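Long-range contacts in alpha-glucosidase (Bacteroides thetaiotaomicron, PDB 5XFM), which hydrolyses beta-L-arabinopyranosides and alpha-galactosides as a bifunctional, calcium-binding enzyme of glycoside hydrolase family 97: residues V17-P22 against F115-N120; S136-E141 against T247-F252; I302-G307 against A532-K537; I431-T436 against G450-L455; E588-K593 against L630-Q635. The protein carries 1 engineered substitution. All coordinates share one frame; numbering follows the deposited sequence.

Contact 1 (V17-P22 against F115-N120); sequences VVVKGP and FRVSDN
Asp119 brings a flat carboxylate to Pro22: its oxygen OD1 lies over the puckered proline ring, 3.4 Å from Pro22 CD and 3.7 Å from Pro22 CG, and the two side chains cross obliquely. The same oxygen accepts a hydrogen bond from Asp23 N. Phe115 takes part through the stem of its side chain and not its ring, its CB lying 4.5 Å from Val19 CG1.

Val117 holds CG1 anti to its backbone N (chi1 -171°), and this methyl rests 3.6 Å from Gly21 N, while Val117 CG2 meets Val19 CG1 at 4.0 Å. Glycine suits position 21 because a CB there would clash, about 2.7 Å from Ser118 O. Strands 17-20 and 110-117 belong to the two different sheets of the N-terminal domain; the axes of 17-20 and 115-117 approach to 7.6 Å at 39°, and Leu28 and Leu99 pack against Val19.

Apolar side chains therefore hold the sheets by van der Waals contact. Backbones pair within each sheet, Val19 with Leu28 and Val117 with Asn97, Asn97 ND2 bridges the sheets to Lys20 O, and the Asp119 carboxylate sits at the margin, its OD1 held by Asp23 N.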
# COMPACT_ATOMS: atom_id res chain seq x y z
N VAL A 17 25.68 -9.77 19.73
CA VAL A 17 25.12 -10.98 19.14
C VAL A 17 24.74 -10.73 17.68
O VAL A 17 24.48 -9.59 17.30
CB VAL A 17 23.87 -11.44 19.94
CG1 VAL A 17 22.78 -10.39 19.85
CG2 VAL A 17 23.36 -12.80 19.46
N VAL A 18 24.71 -11.78 16.88
CA VAL A 18 24.39 -11.68 15.46
C VAL A 18 23.29 -12.68 15.08
O VAL A 18 23.31 -13.83 15.52
CB VAL A 18 25.64 -11.93 14.59
CG1 VAL A 18 25.26 -12.14 13.13
CG2 VAL A 18 26.61 -10.77 14.71
N VAL A 19 22.33 -12.24 14.28
CA VAL A 19 21.29 -13.13 13.76
C VAL A 19 21.26 -13.06 12.24
O VAL A 19 21.39 -11.99 11.66
CB VAL A 19 19.90 -12.79 14.35
CG1 VAL A 19 19.53 -11.35 14.07
CG2 VAL A 19 18.84 -13.74 13.81
N LYS A 20 21.11 -14.21 11.59
CA LYS A 20 21.15 -14.30 10.14
C LYS A 20 19.84 -14.83 9.54
O LYS A 20 19.08 -15.53 10.21
CB LYS A 20 22.30 -15.21 9.70
CG LYS A 20 23.64 -14.87 10.34
CD LYS A 20 24.70 -15.89 9.97
CE LYS A 20 26.05 -15.55 10.59
NZ LYS A 20 27.11 -16.47 10.11
N GLY A 21 19.58 -14.48 8.29
CA GLY A 21 18.51 -15.11 7.54
C GLY A 21 18.88 -16.55 7.25
O GLY A 21 20.03 -16.93 7.41
N PRO A 22 17.90 -17.35 6.80
CA PRO A 22 18.10 -18.79 6.54
C PRO A 22 19.25 -19.12 5.58
O PRO A 22 19.99 -20.08 5.83
CB PRO A 22 16.75 -19.21 5.93
CG PRO A 22 15.77 -18.27 6.56
CD PRO A 22 16.50 -16.95 6.61
N PHE A 115 13.81 -9.71 16.85
CA PHE A 115 14.15 -9.67 15.43
C PHE A 115 13.73 -10.95 14.72
O PHE A 115 14.06 -12.04 15.16
CB PHE A 115 15.66 -9.47 15.23
CG PHE A 115 16.22 -8.25 15.90
CD1 PHE A 115 16.62 -8.29 17.23
CD2 PHE A 115 16.35 -7.06 15.20
CE1 PHE A 115 17.15 -7.17 17.85
CE2 PHE A 115 16.88 -5.92 15.81
CZ PHE A 115 17.28 -5.98 17.14
N ARG A 116 12.97 -10.82 13.64
CA ARG A 116 12.67 -11.96 12.77
C ARG A 116 13.29 -11.72 11.41
O ARG A 116 12.92 -10.78 10.70
CB ARG A 116 11.17 -12.18 12.66
CG ARG A 116 10.54 -12.66 13.95
CD ARG A 116 9.03 -12.71 13.87
NE ARG A 116 8.46 -13.16 15.14
CZ ARG A 116 7.16 -13.18 15.42
NH1 ARG A 116 6.28 -12.75 14.52
NH2 ARG A 116 6.74 -13.61 16.60
N VAL A 117 14.26 -12.55 11.06
CA VAL A 117 14.99 -12.35 9.82
C VAL A 117 14.74 -13.49 8.84
O VAL A 117 15.18 -14.62 9.07
CB VAL A 117 16.50 -12.21 10.08
CG1 VAL A 117 17.21 -11.79 8.80
CG2 VAL A 117 16.75 -11.20 11.18
N SER A 118 14.02 -13.20 7.77
CA SER A 118 13.89 -14.14 6.66
C SER A 118 15.01 -13.84 5.66
O SER A 118 15.91 -13.05 5.97
CB SER A 118 12.50 -14.04 6.01
OG SER A 118 12.24 -12.75 5.50
N ASP A 119 14.98 -14.48 4.49
CA ASP A 119 16.09 -14.35 3.54
C ASP A 119 16.40 -12.90 3.15
O ASP A 119 17.57 -12.54 2.99
CB ASP A 119 15.81 -15.14 2.26
CG ASP A 119 16.07 -16.63 2.42
OD1 ASP A 119 16.92 -17.01 3.26
OD2 ASP A 119 15.42 -17.41 1.69
N ASN A 120 15.37 -12.09 2.98
CA ASN A 120 15.55 -10.71 2.54
C ASN A 120 14.76 -9.70 3.36
O ASN A 120 14.55 -8.58 2.91
CB ASN A 120 15.16 -10.57 1.07
CG ASN A 120 16.14 -11.24 0.14
OD1 ASN A 120 17.23 -10.71 -0.12
ND2 ASN A 120 15.77 -12.40 -0.38

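Contact 2 (S136-E141 against T247-F252); sequences SVTVKE and TVAPAF
Val137 and Phe252 form an antiparallel hydrogen-bonded pair in which each backbone donates once to the other and accepts once from it. Val137 N donates to Phe252 O at 2.9 Å, and Phe252 N returns a bond to Val137 O, also 2.9 Å. A third bond runs from Val139 N to Pro250 O at 2.9 Å; proline can accept but has no N-H to return a bond to Val139 O, which meets Pro250 CD instead, at 3.3 Å. Thr138 and Ala251, the non-hydrogen-bonded pair between, turn their N-H groups outward, and side chains meet them: Asn60 OD1 accepts from Thr138 N, and Gln410 OE1 from Ala251 N. Carbonyl Val137 O also receives the CA-H of Ala251, with CA 3.1 Å away.

The two sides of the strand pair differ in chemistry. On the buried side, Val137 CG1, set between its backbone N and carbonyl carbon (chi1 63°), lies over one face of the Phe252 ring, 3.7 Å from the centroid, in a CH-pi contact displaced toward the rim. Val139 CG2 approaches the same ring obliquely, 3.8 Å from Phe252 CE1. On the other side small residues suffice, and Thr138 CG2 touches Ala249 CB at 3.6 Å.

Strand 136-147 is flanked on its far edge by strand 47-59, where Lys140 and Glu141 both face Asn58 in a classic beta bulge. Val137 and Phe252 reach across to Leu128 on strand 121-128, which belongs to the other large sheet of this beta-sandwich domain.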
# COMPACT_ATOMS: atom_id res chain seq x y z
N SER A 136 -0.11 -0.35 32.58
CA SER A 136 -0.25 0.33 31.30
C SER A 136 0.87 1.31 31.07
O SER A 136 1.54 1.75 32.01
CB SER A 136 -1.60 1.04 31.22
OG SER A 136 -1.76 1.99 32.26
N VAL A 137 1.06 1.68 29.81
CA VAL A 137 2.19 2.50 29.44
C VAL A 137 1.82 3.51 28.36
O VAL A 137 0.94 3.26 27.53
CB VAL A 137 3.37 1.62 28.95
CG1 VAL A 137 2.99 0.86 27.69
CG2 VAL A 137 4.59 2.44 28.70
N THR A 138 2.47 4.66 28.42
CA THR A 138 2.45 5.63 27.34
C THR A 138 3.86 5.77 26.80
O THR A 138 4.76 6.19 27.52
CB THR A 138 1.94 7.00 27.81
OG1 THR A 138 0.62 6.87 28.35
CG2 THR A 138 1.91 7.99 26.65
N VAL A 139 4.06 5.43 25.53
CA VAL A 139 5.38 5.61 24.92
C VAL A 139 5.52 7.04 24.42
O VAL A 139 4.89 7.42 23.43
CB VAL A 139 5.62 4.62 23.75
CG1 VAL A 139 6.97 4.90 23.10
CG2 VAL A 139 5.54 3.19 24.24
N LYS A 140 6.34 7.82 25.11
CA LYS A 140 6.51 9.23 24.79
C LYS A 140 7.21 9.40 23.45
O LYS A 140 6.90 10.32 22.70
CB LYS A 140 7.32 9.95 25.88
CG LYS A 140 6.70 9.95 27.27
CD LYS A 140 7.56 10.75 28.25
CE LYS A 140 7.08 10.57 29.68
NZ LYS A 140 5.72 11.13 29.92
N GLU A 141 8.15 8.50 23.15
CA GLU A 141 8.93 8.66 21.92
C GLU A 141 9.72 7.41 21.54
O GLU A 141 10.14 6.67 22.41
CB GLU A 141 9.88 9.85 22.11
CG GLU A 141 10.93 10.08 21.06
CD GLU A 141 11.76 11.30 21.40
OE1 GLU A 141 11.95 11.57 22.61
OE2 GLU A 141 12.22 12.00 20.47
N THR A 247 -4.27 12.83 21.71
CA THR A 247 -2.85 13.01 22.01
C THR A 247 -1.96 12.26 21.03
O THR A 247 -2.41 11.34 20.34
CB THR A 247 -2.52 12.56 23.46
OG1 THR A 247 -3.19 11.34 23.75
CG2 THR A 247 -2.96 13.61 24.47
N VAL A 248 -0.70 12.66 20.95
CA VAL A 248 0.27 12.06 20.04
C VAL A 248 0.85 10.73 20.53
O VAL A 248 0.91 9.75 19.78
CB VAL A 248 1.45 13.03 19.78
CG1 VAL A 248 2.63 12.32 19.13
CG2 VAL A 248 0.98 14.21 18.95
N ALA A 249 1.25 10.67 21.79
CA ALA A 249 1.92 9.47 22.30
C ALA A 249 0.96 8.30 22.47
O ALA A 249 -0.11 8.45 23.07
CB ALA A 249 2.61 9.78 23.62
N PRO A 250 1.32 7.14 21.90
CA PRO A 250 0.52 5.92 21.98
C PRO A 250 0.55 5.27 23.36
O PRO A 250 1.56 5.30 24.06
CB PRO A 250 1.18 5.01 20.94
CG PRO A 250 2.59 5.45 20.93
CD PRO A 250 2.54 6.94 21.10
N ALA A 251 -0.56 4.67 23.74
CA ALA A 251 -0.72 4.10 25.06
C ALA A 251 -1.30 2.70 24.93
O ALA A 251 -2.15 2.47 24.07
CB ALA A 251 -1.60 4.98 25.92
N PHE A 252 -0.84 1.77 25.76
CA PHE A 252 -1.40 0.42 25.73
C PHE A 252 -1.22 -0.34 27.04
O PHE A 252 -0.56 0.14 27.96
CB PHE A 252 -0.82 -0.38 24.56
CG PHE A 252 0.67 -0.30 24.44
CD1 PHE A 252 1.26 0.72 23.69
CD2 PHE A 252 1.48 -1.24 25.05
CE1 PHE A 252 2.64 0.80 23.57
CE2 PHE A 252 2.86 -1.17 24.93
CZ PHE A 252 3.44 -0.15 24.19

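Contact 3 (I302-G307 against A532-K537); sequences ILWQDG and APNNLK
Trp304 reaches tip to tip toward Pro533, bringing together two segments that follow neighbouring strands of the TIM barrel: helix 300-304 after strand 295-299, and the loop after strand 526-528. Its CZ2 lies 3.7 Å from Pro533 CD, and its CH2 3.8 Å from Pro533 CG. Ala532 offers a single methyl, small enough to be shared, with CB 4.0 Å from Trp304 NE1 and 4.1 Å from Leu303 CD1.

The indole N-H, though amid apolar neighbours, is satisfied: NE1 donates to water 1, held in the ring plane at 2.9 Å, and this water in turn donates to Asn534 OD1. Replacing Trp304 by an alanine would probably open a gap beside Pro533 and leave the water without its indole donor.

Further out, Arg500 makes a cation-pi contact with the indole and Tyr317 meets it edge-to-face, so the ring is fixed from several directions. Asp538 and Asn495 accept from Asn534 ND2, which turns OD1 toward the water. The loop itself is a type I turn from Ala532 to Asn535, closed by Asn535 N to Ala532 O at 2.9 Å. Asn535 OD1 also accepts from Ala532 N at 3.0 Å, the donor standing 57° above the carbonyl plane.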
# COMPACT_ATOMS: atom_id res chain seq x y z
N ILE A 302 -15.19 9.32 -11.31
CA ILE A 302 -13.81 9.61 -11.71
C ILE A 302 -13.77 10.47 -13.00
O ILE A 302 -13.08 11.49 -13.05
CB ILE A 302 -12.96 8.32 -11.88
CG1 ILE A 302 -11.55 8.67 -12.36
CG2 ILE A 302 -13.62 7.31 -12.82
CD1 ILE A 302 -10.81 9.60 -11.43
N LEU A 303 -14.55 10.09 -14.01
CA LEU A 303 -14.55 10.83 -15.27
C LEU A 303 -15.73 11.78 -15.46
O LEU A 303 -15.63 12.76 -16.20
CB LEU A 303 -14.50 9.84 -16.44
CG LEU A 303 -13.12 9.27 -16.74
CD1 LEU A 303 -13.19 8.24 -17.86
CD2 LEU A 303 -12.18 10.40 -17.12
N TRP A 304 -16.85 11.49 -14.81
CA TRP A 304 -18.05 12.30 -14.97
C TRP A 304 -18.30 13.21 -13.75
O TRP A 304 -19.17 14.08 -13.78
CB TRP A 304 -19.27 11.41 -15.23
CG TRP A 304 -19.21 10.69 -16.56
CD1 TRP A 304 -18.14 10.59 -17.40
CD2 TRP A 304 -20.28 9.97 -17.19
NE1 TRP A 304 -18.48 9.86 -18.52
CE2 TRP A 304 -19.79 9.46 -18.41
CE3 TRP A 304 -21.61 9.70 -16.84
CZ2 TRP A 304 -20.57 8.71 -19.28
CZ3 TRP A 304 -22.39 8.95 -17.70
CH2 TRP A 304 -21.87 8.46 -18.91
N GLN A 305 -17.54 12.98 -12.69
CA GLN A 305 -17.50 13.83 -11.50
C GLN A 305 -18.86 14.03 -10.82
O GLN A 305 -19.77 13.21 -10.98
CB GLN A 305 -16.88 15.18 -11.85
CG GLN A 305 -15.44 15.07 -12.35
CD GLN A 305 -14.46 14.71 -11.25
OE1 GLN A 305 -14.41 15.37 -10.21
NE2 GLN A 305 -13.67 13.66 -11.47
N ASP A 306 -18.98 15.13 -10.07
CA ASP A 306 -20.14 15.35 -9.20
C ASP A 306 -21.46 15.41 -9.97
O ASP A 306 -22.52 15.10 -9.43
CB ASP A 306 -19.97 16.65 -8.40
CG ASP A 306 -19.01 16.51 -7.22
OD1 ASP A 306 -18.59 15.38 -6.90
OD2 ASP A 306 -18.69 17.55 -6.60
N GLY A 307 -21.39 15.82 -11.23
CA GLY A 307 -22.57 15.88 -12.08
C GLY A 307 -23.17 14.52 -12.37
O GLY A 307 -24.31 14.42 -12.83
N ALA A 532 -15.59 4.27 -18.82
CA ALA A 532 -16.87 4.96 -18.98
C ALA A 532 -17.65 4.32 -20.13
O ALA A 532 -17.06 3.71 -21.02
CB ALA A 532 -16.64 6.43 -19.22
N PRO A 533 -18.99 4.42 -20.11
CA PRO A 533 -19.82 3.76 -21.12
C PRO A 533 -19.42 4.06 -22.57
O PRO A 533 -19.40 3.16 -23.42
CB PRO A 533 -21.23 4.31 -20.84
CG PRO A 533 -21.21 4.71 -19.41
CD PRO A 533 -19.80 5.06 -19.05
N ASN A 534 -19.07 5.31 -22.84
CA ASN A 534 -18.63 5.72 -24.17
C ASN A 534 -17.42 4.94 -24.69
O ASN A 534 -17.18 4.91 -25.89
CB ASN A 534 -18.33 7.22 -24.19
CG ASN A 534 -17.31 7.62 -23.14
OD1 ASN A 534 -17.63 7.72 -21.96
ND2 ASN A 534 -16.08 7.85 -23.58
N ASN A 535 -16.67 4.32 -23.78
CA ASN A 535 -15.51 3.53 -24.17
C ASN A 535 -15.91 2.31 -25.00
O ASN A 535 -15.10 1.77 -25.76
CB ASN A 535 -14.70 3.09 -22.96
CG ASN A 535 -14.06 4.25 -22.23
OD1 ASN A 535 -13.68 4.13 -21.07
ND2 ASN A 535 -13.98 5.40 -22.90
N LEU A 536 -17.15 1.86 -24.86
CA LEU A 536 -17.56 0.72 -25.68
C LEU A 536 -17.73 1.14 -27.13
O LEU A 536 -17.80 0.30 -28.02
CB LEU A 536 -18.85 0.09 -25.15
CG LEU A 536 -18.66 -0.89 -23.99
CD1 LEU A 536 -20.00 -1.48 -23.57
CD2 LEU A 536 -17.67 -1.98 -24.36
N LYS A 537 -17.75 2.46 -27.38
CA LYS A 537 -17.83 2.98 -28.74
C LYS A 537 -16.53 3.62 -29.27
O LYS A 537 -16.22 3.50 -30.45
CB LYS A 537 -18.97 4.00 -28.84
CG LYS A 537 -20.36 3.43 -28.58
CD LYS A 537 -20.81 2.47 -29.67
CE LYS A 537 -22.23 1.97 -29.43
NZ LYS A 537 -22.30 1.07 -28.24
O HOH W 1 -16.53 9.62 -20.68

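Contact 4 (I431-T436 against G450-L455); sequences IFHGCT and GSEAVL. With CA (calcium ion), chain E.
His433 and Glu452 make the close-packed part of this contact, their side chains crossing at about a right angle. Glu452 CB lies over the centre of the imidazole, 3.7 Å from the ring centroid, a CH-pi contact. With CG anti to its backbone N (chi1 -169°) and the chain extended beyond, the glutamate runs across the ring and out to the calcium ion. Gly434 N then grips Glu452 OE1 in a straight bond of 2.8 Å, met nearly along the C-O axis. Glycine suits position 434, whose phi is positive, and position 450, where a CB would jam against the preceding carbonyl. Cys435 SG completes the packing, 4.0 Å from Ser451 CB.

The other side is watery. Both carboxylate oxygens chelate the calcium ion, OE2 of Glu452 at 2.4 Å and OE1 at 2.7 Å, and four waters share the metal with Glu174 and Glu458. Water 2, one of the four, is also hydrogen-bonded to His433 ND1 at 3.0 Å, so the histidine acts in the second shell. Water 3, not a metal ligand, accepts from Cys435 N and Ala453 N and lies 2.7 Å from Glu452 OE1.

Phe432 N donates to Gly450 O at 3.0 Å, joining strands 429-432 and 448-451 in parallel; the return bond from Glu452 N to Phe432 O is weak. The metal thus sits just past the C-terminal ends of these neighbouring barrel strands, the end where TIM-barrel enzymes carry their active sites. Strand 399-403 flanks strand 429-432 on its other side, and Tyr416 of helix 410-425 covers Phe432 and Cys435.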
# COMPACT_ATOMS: atom_id res chain seq x y z
N ILE A 431 -13.34 -0.20 1.60
CA ILE A 431 -12.24 0.54 0.97
C ILE A 431 -11.98 1.82 1.76
O ILE A 431 -12.94 2.50 2.14
CB ILE A 431 -12.55 0.92 -0.49
CG1 ILE A 431 -12.75 -0.32 -1.37
CG2 ILE A 431 -11.45 1.80 -1.07
CD1 ILE A 431 -13.20 0.01 -2.77
N PHE A 432 -10.72 2.14 2.01
CA PHE A 432 -10.40 3.44 2.62
C PHE A 432 -9.83 4.41 1.60
O PHE A 432 -9.04 4.04 0.73
CB PHE A 432 -9.41 3.29 3.77
CG PHE A 432 -9.98 2.59 4.96
CD1 PHE A 432 -11.20 2.97 5.49
CD2 PHE A 432 -9.28 1.56 5.56
CE1 PHE A 432 -11.72 2.33 6.58
CE2 PHE A 432 -9.80 0.91 6.66
CZ PHE A 432 -11.02 1.30 7.17
N HIS A 433 -10.24 5.67 1.72
CA HIS A 433 -9.68 6.76 0.93
C HIS A 433 -9.35 7.94 1.84
O HIS A 433 -9.83 8.00 2.98
CB HIS A 433 -10.65 7.20 -0.17
CG HIS A 433 -10.44 6.49 -1.47
ND1 HIS A 433 -10.12 7.16 -2.64
CD2 HIS A 433 -10.50 5.18 -1.80
CE1 HIS A 433 -9.99 6.29 -3.62
NE2 HIS A 433 -10.21 5.08 -3.14
N GLY A 434 -8.54 8.87 1.35
CA GLY A 434 -8.14 10.04 2.11
C GLY A 434 -7.54 9.58 3.41
O GLY A 434 -7.86 10.10 4.48
N CYS A 435 -6.63 8.62 3.30
CA CYS A 435 -6.31 7.74 4.42
C CYS A 435 -4.82 7.48 4.56
O CYS A 435 -4.00 7.92 3.75
CB CYS A 435 -7.03 6.40 4.25
SG CYS A 435 -6.56 5.50 2.73
N THR A 436 -4.49 6.74 5.61
CA THR A 436 -3.11 6.38 5.86
C THR A 436 -2.75 5.09 5.15
O THR A 436 -3.63 4.37 4.66
CB THR A 436 -2.84 6.24 7.35
OG1 THR A 436 -1.44 6.12 7.59
CG2 THR A 436 -3.59 5.03 7.92
N GLY A 450 -8.74 -2.75 0.48
CA GLY A 450 -7.88 -1.77 -0.16
C GLY A 450 -7.92 -0.36 0.39
O GLY A 450 -8.86 0.02 1.10
N SER A 451 -6.90 0.41 0.04
CA SER A 451 -6.71 1.77 0.54
C SER A 451 -6.22 2.70 -0.56
O SER A 451 -5.61 2.26 -1.54
CB SER A 451 -5.69 1.79 1.69
OG SER A 451 -6.20 1.17 2.86
N GLU A 452 -6.46 4.00 -0.39
CA GLU A 452 -5.93 4.96 -1.36
C GLU A 452 -4.46 5.21 -0.99
O GLU A 452 -3.57 4.54 -1.51
CB GLU A 452 -6.76 6.25 -1.36
CG GLU A 452 -6.46 7.24 -2.50
CD GLU A 452 -7.27 8.51 -2.39
OE1 GLU A 452 -7.61 8.90 -1.25
OE2 GLU A 452 -7.58 9.13 -3.43
N ALA A 453 -4.22 6.14 -0.06
CA ALA A 453 -2.87 6.45 0.43
C ALA A 453 -1.86 6.62 -0.70
O ALA A 453 -0.73 6.15 -0.61
CB ALA A 453 -2.40 5.37 1.40
N VAL A 454 -2.28 7.32 -1.74
CA VAL A 454 -1.45 7.55 -2.92
C VAL A 454 -2.11 8.64 -3.74
O VAL A 454 -3.32 8.90 -3.60
CB VAL A 454 -1.28 6.27 -3.77
CG1 VAL A 454 -2.59 5.89 -4.45
CG2 VAL A 454 -0.19 6.43 -4.82
N LEU A 455 -1.33 9.29 -4.59
CA LEU A 455 -1.87 10.19 -5.59
C LEU A 455 -2.57 9.34 -6.64
O LEU A 455 -1.94 8.82 -7.56
CB LEU A 455 -0.76 11.06 -6.19
CG LEU A 455 -0.36 12.19 -5.24
CD1 LEU A 455 0.96 12.81 -5.60
CD2 LEU A 455 -1.46 13.25 -5.25
CA CA E . -8.37 11.18 -2.39
O HOH W 2 -10.53 10.13 -2.64
O HOH W 3 -5.59 8.94 0.52
O HOH W 4 -9.23 11.79 -0.28
O HOH W 5 -8.04 13.65 -2.21
O HOH W 6 -10.01 13.31 -3.32

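Contact 5 (E588-K593 against L630-Q635); sequences EPLKLK and LEIRPQ
Leu592 and Ile632 each place a gamma carbon anti to the carbonyl carbon (chi1 -76° for Leu592 CG, -49° for Ile632 CG1), and their side chains cross on the apolar side of the strand pair, Leu592 CD2 3.6 Å from Ile632 CD1. Leu590 adds its own methyl, CD2 lying 4.3 Å from that same CD1. On the other side Lys591 is bent at chi2 (22°), which turns CD back over the neighbouring strand to 3.2 Å from Leu630 O. Its ammonium and the Glu631 carboxylate, though of opposite charge, stay 5.3 Å apart (NZ to OE2), so any attraction is probably modest. Long polar chains fit this exposed side, branched apolar ones the buried side.

Four backbone bonds join strands 590-595 and 627-632 as an antiparallel pair, two between Leu590 and Ile632 and two between Leu592 and Leu630. This two-stranded ribbon lies against the six-stranded sheet of the C-terminal beta domain, Leu592 touching Val569 and Leu630 touching Ile638.

Where the strands end, prolines take over. Pro634 CG lies 3.9 Å from Glu588 C, and Pro634 CD 4.4 Å from Pro589 CG. An alanine in place of Pro634 would probably open a gap beside Glu588 and Pro589 and set the backbone there freer to turn. Asn584 ND2 ties the two segments together at this end, donating to Ile632 O and to Glu588 O.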
# COMPACT_ATOMS: atom_id res chain seq x y z
N GLU A 588 13.58 7.59 -24.17
CA GLU A 588 14.10 6.82 -25.28
C GLU A 588 13.44 5.45 -25.27
O GLU A 588 13.05 4.95 -24.21
CB GLU A 588 15.63 6.66 -25.22
CG GLU A 588 16.44 7.93 -25.47
CD GLU A 588 17.91 7.75 -25.10
OE1 GLU A 588 18.29 6.63 -24.72
OE2 GLU A 588 18.68 8.72 -25.26
N PRO A 589 13.32 4.83 -26.45
CA PRO A 589 12.75 3.49 -26.56
C PRO A 589 13.51 2.50 -25.69
O PRO A 589 14.71 2.65 -25.47
CB PRO A 589 12.91 3.16 -28.04
CG PRO A 589 12.89 4.49 -28.71
CD PRO A 589 13.63 5.40 -27.78
N LEU A 590 12.80 1.50 -25.20
CA LEU A 590 13.35 0.58 -24.23
C LEU A 590 13.47 -0.81 -24.81
O LEU A 590 12.48 -1.40 -25.23
CB LEU A 590 12.48 0.55 -22.98
CG LEU A 590 13.01 -0.17 -21.75
CD1 LEU A 590 14.19 0.55 -21.12
CD2 LEU A 590 11.88 -0.35 -20.77
N LYS A 591 14.69 -1.34 -24.84
CA LYS A 591 14.93 -2.64 -25.43
C LYS A 591 15.16 -3.71 -24.37
O LYS A 591 16.08 -3.61 -23.56
CB LYS A 591 16.14 -2.57 -26.38
CG LYS A 591 16.27 -3.72 -27.37
CD LYS A 591 14.94 -4.42 -27.60
CE LYS A 591 15.03 -5.50 -28.66
NZ LYS A 591 13.70 -6.09 -28.95
N LEU A 592 14.31 -4.73 -24.38
CA LEU A 592 14.36 -5.80 -23.40
C LEU A 592 14.69 -7.14 -24.03
O LEU A 592 14.10 -7.54 -25.04
CB LEU A 592 13.03 -5.95 -22.65
CG LEU A 592 12.53 -5.01 -21.55
CD1 LEU A 592 13.01 -3.60 -21.75
CD2 LEU A 592 11.01 -5.07 -21.49
N LYS A 593 15.66 -7.82 -23.43
CA LYS A 593 15.86 -9.24 -23.67
C LYS A 593 15.48 -9.93 -22.37
O LYS A 593 16.19 -9.82 -21.37
CB LYS A 593 17.29 -9.55 -24.08
CG LYS A 593 17.76 -8.84 -25.33
CD LYS A 593 19.08 -8.11 -25.08
CE LYS A 593 20.11 -8.43 -26.15
NZ LYS A 593 21.49 -8.12 -25.70
N LEU A 630 11.78 -7.51 -26.87
CA LEU A 630 10.70 -6.55 -27.08
C LEU A 630 11.21 -5.13 -26.99
O LEU A 630 12.12 -4.85 -26.23
CB LEU A 630 9.58 -6.77 -26.05
CG LEU A 630 8.74 -8.04 -26.15
CD1 LEU A 630 7.85 -8.19 -24.93
CD2 LEU A 630 7.89 -8.02 -27.42
N GLU A 631 10.61 -4.23 -27.77
CA GLU A 631 10.91 -2.81 -27.67
C GLU A 631 9.66 -2.05 -27.26
O GLU A 631 8.59 -2.23 -27.84
CB GLU A 631 11.49 -2.29 -28.99
CG GLU A 631 11.64 -0.78 -29.08
CD GLU A 631 12.42 -0.36 -30.31
OE1 GLU A 631 12.30 0.81 -30.72
OE2 GLU A 631 13.03 -1.24 -30.95
N ILE A 632 9.81 -1.18 -26.26
CA ILE A 632 8.69 -0.41 -25.73
C ILE A 632 8.93 1.09 -25.93
O ILE A 632 9.89 1.65 -25.39
CB ILE A 632 8.47 -0.70 -24.23
CG1 ILE A 632 8.43 -2.21 -23.97
CG2 ILE A 632 7.20 -0.02 -23.74
CD1 ILE A 632 8.58 -2.58 -22.50
N ARG A 633 8.06 1.72 -26.70
CA ARG A 633 8.10 3.16 -26.92
C ARG A 633 7.90 3.90 -25.60
O ARG A 633 7.33 3.36 -24.65
CB ARG A 633 7.03 3.57 -27.94
CG ARG A 633 5.61 3.66 -27.41
CD ARG A 633 4.65 4.05 -28.53
NE ARG A 633 4.65 5.49 -28.78
CZ ARG A 633 4.31 6.04 -29.94
NH1 ARG A 633 3.94 5.27 -30.96
NH2 ARG A 633 4.33 7.36 -30.09
N PRO A 634 8.42 5.14 -25.52
CA PRO A 634 8.16 6.00 -24.36
C PRO A 634 6.66 6.20 -24.10
O PRO A 634 5.89 6.33 -25.06
CB PRO A 634 8.84 7.32 -24.75
CG PRO A 634 9.90 6.92 -25.72
CD PRO A 634 9.27 5.81 -26.52
N GLN A 635 6.28 6.22 -22.83
CA GLN A 635 4.88 6.34 -22.41
C GLN A 635 4.06 5.15 -22.90
O GLN A 635 2.83 5.23 -22.97
CB GLN A 635 4.27 7.66 -22.91
CG GLN A 635 5.12 8.89 -22.60
CD GLN A 635 5.20 9.19 -21.12
OE1 GLN A 635 4.19 9.18 -20.42
NE2 GLN A 635 6.41 9.43 -20.63

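How the contacts relate
The five contacts follow the three domains along the chain. Contacts 1 and 2 lie in the N-terminal beta-sandwich, their centres about 29 Å apart: contact 1 packs one sheet on the other, whereas contact 2 pairs strands within a sheet. Contacts 3 and 4 share the TIM barrel, centres about 22 Å apart, with contact 4 falling in sequence between the two segments of contact 3. Contact 5 comes last, in the C-terminal beta domain, about 32 Å from contact 4 centre to centre. Contact 4, with the calcium ion, lies nearest the middle of the molecule, and Glu174 of the N-terminal range shares its metal, so the ion links sandwich and barrel.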